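Local coordinates for peptidase, M20/M25/M40 family (Staphylococcus aureus, PDB 4EWT), which is a manganese-binding M20-family amidohydrolase that probably releases amino acids from N-acylated precursors at a two-metal site, at residues 29-33 with 136-142; 75-79 with 333-338; 100-104 with 361-366. Residue numbers count along the deposited sequence, not the author numbering.

Overall arrangement
Six loops and secondary-structure ends meet around the metal pair, and along the chain all three contacts cross one another: they open in the order 1, 2, 3 and close in the same order. Contact 1 brings the turn ahead of helix 34-43 back against the loop that follows strand 129-135. Contact 2 starts at the end of strand 72-78 and is closed about 250 residues later by the start of helix 335-341. Contact 3 joins the loop ahead of helix 105-120 to the loop between strand 344-350 and helix 372-386. Contacts 1 and 3 share one manganese and water 1, contacts 2 and 3 share water 2, and E138 of contact 1 touches D78, E333 and D334 of contact 2.

Contact 1. Residues 29-33 with 136-142; sequences LSFHE and PAEEVPP. With MN (manganese (II) ion), chain E.
Two loops meet without regular secondary structure on either side. Residues 29-33 form a type II beta turn from L29 to H32, closed by H32 N to L29 O at 3.0 Å, with F31 at positive phi (72/8) at its third position; E33 takes the N-cap position of helix 34-43. Across from it, A137 also sits at positive phi (60/27), and a cis peptide bond precedes P142. The backbones come closest at S30 and A137, whose CA atoms are 4.2 Å apart.

The main bump is the F31 ring (chi1 m). It drops into a hollow of the 136-142 loop: the A137 methyl covers one face in a CH-pi contact (CB to ring centroid 3.7 Å, 15° off the normal), V140 O meets the ring edge (3.5 Å from F31 CE2), and P142 CD approaches F31 CZ at 3.7 Å. S30 fills a smaller notch, its OG 3.5 Å from V140 CG2 and 3.7 Å from E139 CB, while hydrogen-bonding to D80. At the start of 136-142, E33 (chi1 p) lays CD against P136 CB at 3.5 Å and accepts a hydrogen bond from A137 N at OE1, 3.3 Å.

The far side of the 136-142 loop faces the metals. E139 OE2 binds manganese at 2.2 Å, beside C103 and H362, and E138 OE1 accepts a hydrogen bond from metal-bound water 1 at 2.4 Å. This Glu-Glu pair after a sheet strand is characteristic of the M20 two-metal site, in which the first glutamate is probably the general base and the second is a metal ligand.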
ATOM      1  N   LEU A  29     -24.817  20.090 -28.132  1.00 51.78           N
ATOM      2  CA  LEU A  29     -24.244  19.924 -26.797  1.00 50.91           C
ATOM      3  C   LEU A  29     -25.088  20.559 -25.696  1.00 49.51           C
ATOM      4  O   LEU A  29     -25.870  21.481 -25.954  1.00 49.88           O
ATOM      5  CB  LEU A  29     -22.835  20.535 -26.776  1.00 53.63           C
ATOM      6  CG  LEU A  29     -21.597  19.656 -26.965  1.00 54.58           C
ATOM      7  CD1 LEU A  29     -21.900  18.267 -27.489  1.00 52.10           C
ATOM      8  CD2 LEU A  29     -20.596  20.370 -27.860  1.00 59.56           C
ATOM      9  N   SER A  30     -24.900  20.065 -24.471  1.00 47.97           N
ATOM     10  CA  SER A  30     -25.529  20.627 -23.275  1.00 47.38           C
ATOM     11  C   SER A  30     -25.194  22.112 -23.133  1.00 50.83           C
ATOM     12  O   SER A  30     -24.038  22.505 -23.271  1.00 53.14           O
ATOM     13  CB  SER A  30     -25.070  19.876 -22.024  1.00 45.70           C
ATOM     14  OG  SER A  30     -25.226  18.475 -22.161  1.00 43.06           O
ATOM     15  N   PHE A  31     -26.218  22.921 -22.869  1.00 51.60           N
ATOM     16  CA  PHE A  31     -26.106  24.383 -22.745  1.00 55.33           C
ATOM     17  C   PHE A  31     -25.868  25.118 -24.077  1.00 58.73           C
ATOM     18  O   PHE A  31     -25.613  26.325 -24.086  1.00 62.16           O
ATOM     19  CB  PHE A  31     -25.066  24.792 -21.687  1.00 56.78           C
ATOM     20  CG  PHE A  31     -25.322  24.211 -20.320  1.00 54.74           C
ATOM     21  CD1 PHE A  31     -26.347  24.708 -19.513  1.00 54.90           C
ATOM     22  CD2 PHE A  31     -24.533  23.173 -19.835  1.00 53.31           C
ATOM     23  CE1 PHE A  31     -26.584  24.175 -18.246  1.00 52.65           C
ATOM     24  CE2 PHE A  31     -24.758  22.634 -18.569  1.00 51.31           C
ATOM     25  CZ  PHE A  31     -25.788  23.138 -17.772  1.00 51.08           C
ATOM     26  N   HIS A  32     -25.960  24.390 -25.191  1.00 58.28           N
ATOM     27  CA  HIS A  32     -25.832  24.981 -26.532  1.00 61.62           C
ATOM     28  C   HIS A  32     -26.873  24.416 -27.508  1.00 60.16           C
ATOM     29  O   HIS A  32     -26.643  24.356 -28.719  1.00 62.18           O
ATOM     30  CB  HIS A  32     -24.419  24.777 -27.085  1.00 64.05           C
ATOM     31  CG  HIS A  32     -23.336  25.286 -26.185  1.00 66.36           C
ATOM     32  ND1 HIS A  32     -22.897  26.593 -26.211  1.00 71.07           N
ATOM     33  CD2 HIS A  32     -22.609  24.665 -25.227  1.00 65.04           C
ATOM     34  CE1 HIS A  32     -21.945  26.755 -25.309  1.00 71.97           C
ATOM     35  NE2 HIS A  32     -21.749  25.598 -24.700  1.00 68.89           N
ATOM     36  N   GLU A  33     -28.023  24.016 -26.973  1.00 57.07           N
ATOM     37  CA  GLU A  33     -29.054  23.355 -27.765  1.00 55.56           C
ATOM     38  C   GLU A  33     -30.057  24.444 -28.200  1.00 57.06           C
ATOM     39  O   GLU A  33     -31.216  24.471 -27.775  1.00 55.17           O
ATOM     40  CB  GLU A  33     -29.685  22.178 -26.991  1.00 51.94           C
ATOM     41  CG  GLU A  33     -30.179  22.494 -25.582  1.00 50.93           C
ATOM     42  CD  GLU A  33     -29.081  22.508 -24.533  1.00 51.30           C
ATOM     43  OE1 GLU A  33     -28.643  21.424 -24.087  1.00 49.81           O
ATOM     44  OE2 GLU A  33     -28.685  23.615 -24.125  1.00 53.91           O
ATOM     45  N   PRO A 136     -33.234  20.411 -21.502  1.00 36.62           N
ATOM     46  CA  PRO A 136     -31.872  20.464 -22.015  1.00 38.20           C
ATOM     47  C   PRO A 136     -30.865  20.056 -20.938  1.00 38.35           C
ATOM     48  O   PRO A 136     -31.248  19.804 -19.790  1.00 37.51           O
ATOM     49  CB  PRO A 136     -31.691  21.949 -22.328  1.00 40.77           C
ATOM     50  CG  PRO A 136     -32.488  22.634 -21.293  1.00 41.03           C
ATOM     51  CD  PRO A 136     -33.700  21.746 -21.085  1.00 38.46           C
ATOM     52  N   ALA A 137     -29.594  19.982 -21.323  1.00 39.88           N
ATOM     53  CA  ALA A 137     -28.475  20.004 -20.374  1.00 41.05           C
ATOM     54  C   ALA A 137     -28.459  18.882 -19.327  1.00 39.39           C
ATOM     55  O   ALA A 137     -27.905  19.056 -18.247  1.00 40.26           O
ATOM     56  CB  ALA A 137     -28.409  21.380 -19.686  1.00 43.03           C
ATOM     57  N   GLU A 138     -29.047  17.734 -19.650  1.00 38.09           N
ATOM     58  CA  GLU A 138     -29.061  16.590 -18.731  1.00 37.02           C
ATOM     59  C   GLU A 138     -27.649  16.047 -18.471  1.00 37.21           C
ATOM     60  O   GLU A 138     -27.333  15.639 -17.358  1.00 37.12           O
ATOM     61  CB  GLU A 138     -29.984  15.481 -19.269  1.00 35.44           C
ATOM     62  CG  GLU A 138     -30.220  14.297 -18.318  1.00 36.21           C
ATOM     63  CD  GLU A 138     -29.069  13.290 -18.274  1.00 37.92           C
ATOM     64  OE1 GLU A 138     -28.408  13.077 -19.322  1.00 38.82           O
ATOM     65  OE2 GLU A 138     -28.830  12.709 -17.187  1.00 36.67           O
ATOM     66  N   GLU A 139     -26.802  16.070 -19.496  1.00 38.43           N
ATOM     67  CA  GLU A 139     -25.537  15.327 -19.490  1.00 38.68           C
ATOM     68  C   GLU A 139     -24.379  15.944 -18.714  1.00 39.95           C
ATOM     69  O   GLU A 139     -23.476  15.225 -18.258  1.00 39.55           O
ATOM     70  CB  GLU A 139     -25.092  15.042 -20.927  1.00 39.67           C
ATOM     71  CG  GLU A 139     -26.038  14.121 -21.688  1.00 38.77           C
ATOM     72  CD  GLU A 139     -25.971  12.670 -21.228  1.00 38.41           C
ATOM     73  OE1 GLU A 139     -25.331  12.370 -20.195  1.00 37.43           O
ATOM     74  OE2 GLU A 139     -26.576  11.815 -21.908  1.00 38.93           O
ATOM     75  N   VAL A 140     -24.386  17.268 -18.590  1.00 41.37           N
ATOM     76  CA  VAL A 140     -23.254  17.990 -18.001  1.00 43.11           C
ATOM     77  C   VAL A 140     -23.706  18.796 -16.781  1.00 43.53           C
ATOM     78  O   VAL A 140     -24.636  19.591 -16.886  1.00 43.61           O
ATOM     79  CB  VAL A 140     -22.560  18.924 -19.036  1.00 45.66           C
ATOM     80  CG1 VAL A 140     -21.254  19.484 -18.478  1.00 47.69           C
ATOM     81  CG2 VAL A 140     -22.302  18.193 -20.345  1.00 45.24           C
ATOM     82  N   PRO A 141     -23.063  18.570 -15.613  1.00 43.81           N
ATOM     83  CA  PRO A 141     -23.312  19.380 -14.408  1.00 44.89           C
ATOM     84  C   PRO A 141     -23.172  20.881 -14.707  1.00 47.85           C
ATOM     85  O   PRO A 141     -22.294  21.264 -15.484  1.00 49.77           O
ATOM     86  CB  PRO A 141     -22.207  18.929 -13.446  1.00 45.19           C
ATOM     87  CG  PRO A 141     -21.866  17.541 -13.875  1.00 43.48           C
ATOM     88  CD  PRO A 141     -22.092  17.483 -15.364  1.00 43.01           C
ATOM     89  N   PRO A 142     -24.023  21.737 -14.101  1.00 48.95           N
ATOM     90  CA  PRO A 142     -25.046  21.471 -13.080  1.00 47.79           C
ATOM     91  C   PRO A 142     -26.331  20.823 -13.610  1.00 45.40           C
ATOM     92  O   PRO A 142     -27.191  20.444 -12.818  1.00 44.52           O
ATOM     93  CB  PRO A 142     -25.349  22.867 -12.533  1.00 50.62           C
ATOM     94  CG  PRO A 142     -25.131  23.767 -13.696  1.00 52.43           C
ATOM     95  CD  PRO A 142     -24.000  23.165 -14.483  1.00 51.91           C
TER
HETATM   96 MN    MN E 401     -26.263   9.875 -20.992  1.00 55.48          MN
HETATM   97  O   HOH W   1     -27.941  10.708 -19.442  1.00 31.85           O

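Contact 2. Residues 75-79 with 333-338; sequences IRADF and EDFAYY
Strand 72-78 runs in extended conformation between strands 129-135 and 159-166, parallel to both, and its last residues face E333, which precedes the turn leading into a weakly bonded helix beginning at about F335. I75 points away from that helix, and its side chain packs on V130, V132 and M112. R76 points toward the helix and makes most of the contact: its CA is 8.3 Å from that of F335, a gap spanned by its long side chain (chi1 to chi3 t, m, t). R76 NH1 and NH2 each donate to E333 OE2 at 2.9 Å, and R76 NH2 forms a second salt bridge with D334 OD1 at 2.8 Å. E333 OE2 and D334 OD1 both lie near the guanidinium plane, while F335 CB covers one face, 3.8 Å from R76 NH1, and Y338 CE2 comes within 3.6 Å of R76 NE; the Y338 hydroxyl bonds to Q135.

E333 OE2 also accepts a hydrogen bond from F335 N at 3.1 Å, a capping bond. The result is a buried salt-bridge network at the carboxyl end of a central strand of the M20 catalytic domain's alpha/beta sheet, the end at which the two metals are held.

A77 pairs through its backbone with I133 and Q135. D78 (chi1 p) points toward 333-338: D78 OD2 lies 3.5 Å from R76 NH1, an interaction of charges alone, and 4.1 Å from E333 OE2. Water 2, a manganese ligand, bridges those carboxylates, donating to D78 OD2 (2.4 Å) and E333 OE1 (2.7 Å); D78 OD1 bonds to H108. F79 packs on E33.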
ATOM      1  N   ILE A  75     -44.566  14.720 -17.387  1.00 28.68           N
ATOM      2  CA  ILE A  75     -43.845  13.683 -18.121  1.00 27.46           C
ATOM      3  C   ILE A  75     -42.613  14.313 -18.773  1.00 26.68           C
ATOM      4  O   ILE A  75     -42.691  15.395 -19.343  1.00 26.92           O
ATOM      5  CB  ILE A  75     -44.761  12.942 -19.133  1.00 27.30           C
ATOM      6  CG1 ILE A  75     -45.424  13.923 -20.103  1.00 26.73           C
ATOM      7  CG2 ILE A  75     -45.840  12.150 -18.371  1.00 29.03           C
ATOM      8  CD1 ILE A  75     -46.274  13.255 -21.163  1.00 27.14           C
ATOM      9  N   ARG A  76     -41.472  13.649 -18.653  1.00 26.15           N
ATOM     10  CA  ARG A  76     -40.196  14.297 -18.933  1.00 26.27           C
ATOM     11  C   ARG A  76     -39.417  13.626 -20.070  1.00 26.07           C
ATOM     12  O   ARG A  76     -39.300  12.402 -20.114  1.00 25.26           O
ATOM     13  CB  ARG A  76     -39.371  14.355 -17.641  1.00 26.44           C
ATOM     14  CG  ARG A  76     -38.023  15.024 -17.754  1.00 26.97           C
ATOM     15  CD  ARG A  76     -36.938  14.044 -18.174  1.00 25.94           C
ATOM     16  NE  ARG A  76     -35.644  14.531 -17.725  1.00 27.24           N
ATOM     17  CZ  ARG A  76     -34.553  13.784 -17.578  1.00 25.97           C
ATOM     18  NH1 ARG A  76     -34.561  12.480 -17.867  1.00 24.40           N
ATOM     19  NH2 ARG A  76     -33.453  14.360 -17.132  1.00 25.72           N
ATOM     20  N   ALA A  77     -38.915  14.449 -20.993  1.00 26.89           N
ATOM     21  CA  ALA A  77     -37.986  14.008 -22.040  1.00 27.58           C
ATOM     22  C   ALA A  77     -36.836  14.997 -22.154  1.00 28.43           C
ATOM     23  O   ALA A  77     -37.060  16.199 -22.257  1.00 29.38           O
ATOM     24  CB  ALA A  77     -38.701  13.884 -23.391  1.00 27.41           C
ATOM     25  N   ASP A  78     -35.607  14.490 -22.142  1.00 28.89           N
ATOM     26  CA  ASP A  78     -34.418  15.335 -22.324  1.00 30.61           C
ATOM     27  C   ASP A  78     -33.978  15.373 -23.788  1.00 31.32           C
ATOM     28  O   ASP A  78     -34.337  14.479 -24.571  1.00 31.28           O
ATOM     29  CB  ASP A  78     -33.264  14.928 -21.383  1.00 30.59           C
ATOM     30  CG  ASP A  78     -33.112  13.414 -21.232  1.00 31.43           C
ATOM     31  OD1 ASP A  78     -33.801  12.631 -21.929  1.00 33.58           O
ATOM     32  OD2 ASP A  78     -32.282  13.002 -20.404  1.00 32.92           O
ATOM     33  N   PHE A  79     -33.244  16.420 -24.167  1.00 32.43           N
ATOM     34  CA  PHE A  79     -32.893  16.607 -25.580  1.00 33.71           C
ATOM     35  C   PHE A  79     -31.461  17.033 -25.926  1.00 35.59           C
ATOM     36  O   PHE A  79     -31.166  17.289 -27.101  1.00 37.08           O
ATOM     37  CB  PHE A  79     -33.913  17.500 -26.301  1.00 34.16           C
ATOM     38  CG  PHE A  79     -33.989  18.917 -25.788  1.00 35.04           C
ATOM     39  CD1 PHE A  79     -33.136  19.904 -26.286  1.00 37.02           C
ATOM     40  CD2 PHE A  79     -34.964  19.283 -24.862  1.00 33.50           C
ATOM     41  CE1 PHE A  79     -33.236  21.225 -25.845  1.00 38.04           C
ATOM     42  CE2 PHE A  79     -35.075  20.606 -24.417  1.00 35.09           C
ATOM     43  CZ  PHE A  79     -34.209  21.579 -24.909  1.00 37.47           C
ATOM     44  N   GLU A 333     -28.156  10.308 -13.393  1.00 33.46           N
ATOM     45  CA  GLU A 333     -29.224  10.822 -14.218  1.00 32.36           C
ATOM     46  C   GLU A 333     -29.796  12.030 -13.486  1.00 31.75           C
ATOM     47  O   GLU A 333     -30.115  11.934 -12.293  1.00 31.55           O
ATOM     48  CB  GLU A 333     -30.273   9.711 -14.409  1.00 31.88           C
ATOM     49  CG  GLU A 333     -31.630  10.137 -14.922  1.00 32.85           C
ATOM     50  CD  GLU A 333     -31.582  10.769 -16.287  1.00 34.28           C
ATOM     51  OE1 GLU A 333     -31.059  10.119 -17.217  1.00 37.04           O
ATOM     52  OE2 GLU A 333     -32.063  11.916 -16.421  1.00 32.36           O
ATOM     53  N   ASP A 334     -29.929  13.164 -14.173  1.00 30.75           N
ATOM     54  CA  ASP A 334     -30.421  14.358 -13.483  1.00 30.50           C
ATOM     55  C   ASP A 334     -31.933  14.414 -13.260  1.00 29.00           C
ATOM     56  O   ASP A 334     -32.429  15.291 -12.551  1.00 30.04           O
ATOM     57  CB  ASP A 334     -29.800  15.664 -14.020  1.00 32.29           C
ATOM     58  CG  ASP A 334     -30.667  16.382 -15.038  1.00 33.23           C
ATOM     59  OD1 ASP A 334     -31.605  15.778 -15.601  1.00 32.23           O
ATOM     60  OD2 ASP A 334     -30.382  17.580 -15.280  1.00 35.16           O
ATOM     61  N   PHE A 335     -32.648  13.439 -13.813  1.00 26.79           N
ATOM     62  CA  PHE A 335     -34.038  13.192 -13.425  1.00 25.97           C
ATOM     63  C   PHE A 335     -34.143  13.066 -11.906  1.00 26.45           C
ATOM     64  O   PHE A 335     -35.198  13.333 -11.325  1.00 26.62           O
ATOM     65  CB  PHE A 335     -34.577  11.918 -14.085  1.00 24.57           C
ATOM     66  CG  PHE A 335     -36.043  11.681 -13.844  1.00 24.38           C
ATOM     67  CD1 PHE A 335     -36.994  12.194 -14.722  1.00 22.48           C
ATOM     68  CD2 PHE A 335     -36.475  10.931 -12.743  1.00 23.90           C
ATOM     69  CE1 PHE A 335     -38.346  11.988 -14.515  1.00 22.86           C
ATOM     70  CE2 PHE A 335     -37.824  10.713 -12.522  1.00 24.12           C
ATOM     71  CZ  PHE A 335     -38.774  11.247 -13.413  1.00 25.01           C
ATOM     72  N   ALA A 336     -33.040  12.662 -11.274  1.00 26.12           N
ATOM     73  CA  ALA A 336     -32.997  12.479  -9.822  1.00 27.09           C
ATOM     74  C   ALA A 336     -33.380  13.737  -9.054  1.00 28.68           C
ATOM     75  O   ALA A 336     -33.882  13.647  -7.936  1.00 29.97           O
ATOM     76  CB  ALA A 336     -31.633  12.000  -9.397  1.00 26.68           C
ATOM     77  N   TYR A 337     -33.119  14.900  -9.648  1.00 29.34           N
ATOM     78  CA  TYR A 337     -33.551  16.181  -9.093  1.00 31.67           C
ATOM     79  C   TYR A 337     -35.069  16.328  -9.036  1.00 32.46           C
ATOM     80  O   TYR A 337     -35.590  16.812  -8.036  1.00 34.98           O
ATOM     81  CB  TYR A 337     -32.941  17.357  -9.862  1.00 32.45           C
ATOM     82  CG  TYR A 337     -31.486  17.629  -9.525  1.00 32.91           C
ATOM     83  CD1 TYR A 337     -31.105  18.008  -8.240  1.00 34.03           C
ATOM     84  CD2 TYR A 337     -30.500  17.532 -10.504  1.00 31.97           C
ATOM     85  CE1 TYR A 337     -29.766  18.264  -7.935  1.00 35.02           C
ATOM     86  CE2 TYR A 337     -29.176  17.790 -10.220  1.00 31.84           C
ATOM     87  CZ  TYR A 337     -28.813  18.149  -8.936  1.00 34.48           C
ATOM     88  OH  TYR A 337     -27.494  18.399  -8.666  1.00 36.96           O
ATOM     89  N   TYR A 338     -35.778  15.914 -10.092  1.00 31.26           N
ATOM     90  CA  TYR A 338     -37.248  15.861 -10.050  1.00 31.85           C
ATOM     91  C   TYR A 338     -37.694  14.900  -8.964  1.00 32.54           C
ATOM     92  O   TYR A 338     -38.589  15.207  -8.174  1.00 33.86           O
ATOM     93  CB  TYR A 338     -37.857  15.375 -11.378  1.00 30.34           C
ATOM     94  CG  TYR A 338     -37.430  16.155 -12.580  1.00 29.92           C
ATOM     95  CD1 TYR A 338     -37.864  17.465 -12.770  1.00 30.77           C
ATOM     96  CD2 TYR A 338     -36.603  15.586 -13.537  1.00 27.96           C
ATOM     97  CE1 TYR A 338     -37.470  18.187 -13.859  1.00 30.68           C
ATOM     98  CE2 TYR A 338     -36.205  16.303 -14.640  1.00 29.25           C
ATOM     99  CZ  TYR A 338     -36.647  17.610 -14.794  1.00 30.05           C
ATOM    100  OH  TYR A 338     -36.263  18.348 -15.887  1.00 32.56           O
TER
HETATM  101  O   HOH W   2     -31.137  10.993 -19.755  1.00 36.08           O

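Contact 3. Residues 100-104 with 361-366; sequences MHACG and HHHPKF. With MN (manganese (II) ion), chain E; MN (manganese (II) ion), chain F.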
ATOM      1  N   MET A 100     -22.965  13.881 -30.988  1.00 50.55           N
ATOM      2  CA  MET A 100     -23.831  12.735 -31.285  1.00 48.96           C
ATOM      3  C   MET A 100     -24.878  12.507 -30.187  1.00 45.32           C
ATOM      4  O   MET A 100     -24.562  12.610 -28.992  1.00 43.59           O
ATOM      5  CB  MET A 100     -22.973  11.469 -31.407  1.00 50.10           C
ATOM      6  CG  MET A 100     -23.760  10.169 -31.532  1.00 49.03           C
ATOM      7  SD  MET A 100     -22.730   8.696 -31.358  1.00 50.12           S
ATOM      8  CE  MET A 100     -23.974   7.439 -31.655  1.00 49.01           C
ATOM      9  N   HIS A 101     -26.107  12.173 -30.587  1.00 44.19           N
ATOM     10  CA  HIS A 101     -27.117  11.693 -29.636  1.00 41.60           C
ATOM     11  C   HIS A 101     -26.833  10.243 -29.231  1.00 41.25           C
ATOM     12  O   HIS A 101     -27.493   9.312 -29.714  1.00 41.53           O
ATOM     13  CB  HIS A 101     -28.536  11.828 -30.191  1.00 40.93           C
ATOM     14  CG  HIS A 101     -29.168  13.157 -29.920  1.00 40.72           C
ATOM     15  ND1 HIS A 101     -29.487  13.585 -28.647  1.00 38.46           N
ATOM     16  CD2 HIS A 101     -29.550  14.148 -30.761  1.00 41.42           C
ATOM     17  CE1 HIS A 101     -30.033  14.787 -28.716  1.00 38.90           C
ATOM     18  NE2 HIS A 101     -30.079  15.151 -29.986  1.00 41.33           N
ATOM     19  N   ALA A 102     -25.849  10.077 -28.342  1.00 40.64           N
ATOM     20  CA  ALA A 102     -25.365   8.768 -27.925  1.00 40.77           C
ATOM     21  C   ALA A 102     -26.072   8.195 -26.689  1.00 38.59           C
ATOM     22  O   ALA A 102     -25.602   7.203 -26.120  1.00 38.68           O
ATOM     23  CB  ALA A 102     -23.837   8.820 -27.696  1.00 42.12           C
ATOM     24  N   CYS A 103     -27.187   8.810 -26.282  1.00 36.57           N
ATOM     25  CA  CYS A 103     -27.952   8.366 -25.098  1.00 34.96           C
ATOM     26  C   CYS A 103     -29.462   8.248 -25.367  1.00 33.89           C
ATOM     27  O   CYS A 103     -30.248   8.018 -24.443  1.00 33.00           O
ATOM     28  CB  CYS A 103     -27.698   9.296 -23.904  1.00 33.59           C
ATOM     29  SG  CYS A 103     -27.827   8.509 -22.270  1.00 33.96           S
ATOM     30  N   GLY A 104     -29.859   8.417 -26.627  1.00 34.60           N
ATOM     31  CA  GLY A 104     -31.243   8.211 -27.046  1.00 33.72           C
ATOM     32  C   GLY A 104     -32.163   9.368 -26.711  1.00 32.38           C
ATOM     33  O   GLY A 104     -33.384   9.212 -26.725  1.00 31.64           O
ATOM     34  N   HIS A 361     -24.530   2.956 -23.851  1.00 49.17           N
ATOM     35  CA  HIS A 361     -24.693   4.409 -23.983  1.00 48.16           C
ATOM     36  C   HIS A 361     -23.368   5.169 -23.954  1.00 49.16           C
ATOM     37  O   HIS A 361     -22.406   4.739 -23.303  1.00 49.39           O
ATOM     38  CB  HIS A 361     -25.619   4.937 -22.884  1.00 45.21           C
ATOM     39  CG  HIS A 361     -27.040   4.495 -23.035  1.00 45.71           C
ATOM     40  ND1 HIS A 361     -27.419   3.170 -22.972  1.00 48.07           N
ATOM     41  CD2 HIS A 361     -28.176   5.202 -23.242  1.00 45.70           C
ATOM     42  CE1 HIS A 361     -28.725   3.079 -23.142  1.00 47.16           C
ATOM     43  NE2 HIS A 361     -29.209   4.297 -23.309  1.00 46.16           N
ATOM     44  N   HIS A 362     -23.341   6.299 -24.664  1.00 49.68           N
ATOM     45  CA  HIS A 362     -22.144   7.148 -24.813  1.00 51.57           C
ATOM     46  C   HIS A 362     -21.052   6.588 -25.744  1.00 55.11           C
ATOM     47  O   HIS A 362     -20.084   7.280 -26.044  1.00 57.70           O
ATOM     48  CB  HIS A 362     -21.493   7.449 -23.455  1.00 49.90           C
ATOM     49  CG  HIS A 362     -22.304   8.352 -22.581  1.00 47.21           C
ATOM     50  ND1 HIS A 362     -21.762   9.436 -21.928  1.00 47.33           N
ATOM     51  CD2 HIS A 362     -23.620   8.337 -22.255  1.00 45.02           C
ATOM     52  CE1 HIS A 362     -22.703  10.042 -21.226  1.00 44.95           C
ATOM     53  NE2 HIS A 362     -23.840   9.397 -21.411  1.00 43.54           N
ATOM     54  N   HIS A 363     -21.211   5.349 -26.199  1.00 55.98           N
ATOM     55  CA  HIS A 363     -20.289   4.732 -27.167  1.00 59.77           C
ATOM     56  C   HIS A 363     -20.545   5.279 -28.587  1.00 62.04           C
ATOM     57  O   HIS A 363     -21.698   5.505 -28.954  1.00 60.66           O
ATOM     58  CB  HIS A 363     -20.471   3.209 -27.123  1.00 60.33           C
ATOM     59  CG  HIS A 363     -19.433   2.436 -27.877  1.00 65.35           C
ATOM     60  ND1 HIS A 363     -18.376   1.804 -27.255  1.00 66.91           N
ATOM     61  CD2 HIS A 363     -19.305   2.169 -29.198  1.00 69.25           C
ATOM     62  CE1 HIS A 363     -17.635   1.193 -28.163  1.00 71.58           C
ATOM     63  NE2 HIS A 363     -18.179   1.398 -29.349  1.00 73.27           N
ATOM     64  N   PRO A 364     -19.474   5.509 -29.385  1.00 65.77           N
ATOM     65  CA  PRO A 364     -19.617   5.990 -30.771  1.00 68.72           C
ATOM     66  C   PRO A 364     -20.511   5.134 -31.673  1.00 69.51           C
ATOM     67  O   PRO A 364     -21.017   5.634 -32.685  1.00 70.94           O
ATOM     68  CB  PRO A 364     -18.177   5.958 -31.303  1.00 73.47           C
ATOM     69  CG  PRO A 364     -17.337   6.170 -30.104  1.00 71.99           C
ATOM     70  CD  PRO A 364     -18.058   5.497 -28.963  1.00 67.65           C
ATOM     71  N   LYS A 365     -20.699   3.864 -31.317  1.00 68.90           N
ATOM     72  CA  LYS A 365     -21.510   2.946 -32.119  1.00 70.54           C
ATOM     73  C   LYS A 365     -22.912   2.704 -31.540  1.00 66.56           C
ATOM     74  O   LYS A 365     -23.676   1.892 -32.076  1.00 67.79           O
ATOM     75  CB  LYS A 365     -20.771   1.616 -32.368  1.00 74.34           C
ATOM     76  CG  LYS A 365     -20.973   0.550 -31.292  1.00 72.18           C
ATOM     77  CD  LYS A 365     -21.035  -0.850 -31.888  1.00 75.98           C
ATOM     78  CE  LYS A 365     -19.662  -1.470 -32.010  1.00 79.10           C
ATOM     79  NZ  LYS A 365     -19.771  -2.852 -32.533  1.00 83.17           N
ATOM     80  N   PHE A 366     -23.241   3.427 -30.465  1.00 62.16           N
ATOM     81  CA  PHE A 366     -24.550   3.362 -29.804  1.00 58.22           C
ATOM     82  C   PHE A 366     -25.705   3.336 -30.803  1.00 58.86           C
ATOM     83  O   PHE A 366     -25.773   4.182 -31.700  1.00 60.27           O
ATOM     84  CB  PHE A 366     -24.701   4.557 -28.849  1.00 54.66           C
ATOM     85  CG  PHE A 366     -26.068   4.693 -28.231  1.00 51.54           C
ATOM     86  CD1 PHE A 366     -26.393   4.000 -27.071  1.00 49.08           C
ATOM     87  CD2 PHE A 366     -27.022   5.538 -28.797  1.00 50.83           C
ATOM     88  CE1 PHE A 366     -27.653   4.131 -26.489  1.00 46.53           C
ATOM     89  CE2 PHE A 366     -28.284   5.674 -28.221  1.00 48.38           C
ATOM     90  CZ  PHE A 366     -28.595   4.968 -27.063  1.00 46.04           C
TER
HETATM   91 MN    MN E 401     -26.263   9.875 -20.992  1.00 55.48          MN
HETATM   92 MN    MN F 402     -29.640   9.922 -21.062  1.00 35.56          MN
HETATM   93  O   HOH W   1     -27.941  10.708 -19.442  1.00 31.85           O
HETATM   94  O   HOH W   2     -31.137  10.993 -19.755  1.00 36.08           O
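H361 starts the second segment with its ring edge against the metal-bridging cysteine, H361 CD2 lying 3.5 Å from C103 SG; its NE2 bonds to V165 O. H362, at positive phi, ties the two backbones together through H362 N to A102 O (2.8 Å, nearly linear), and its NE2 binds one manganese at 2.5 Å. C103 SG holds that same ion at 2.4 Å and the second at 2.6 Å, so the thiolate bridges the pair, as water 1 also does. H363 begins a type I turn closed by F366 N to H363 O at 3.0 Å. Within that turn, P364 O meets M100 CE at 3.6 Å. F366 then turns a ring face to the backbone of residues 102-103, with F366 CG 3.3 Å from A102 O. H198 of the second subunit packs on H362. Residue G104, at the N-cap of helix 105-120, brings its N to 3.5 Å from F366 CE2, so this ring sits just ahead of that helix, in the loop between strand 344-350 and helix 372-386.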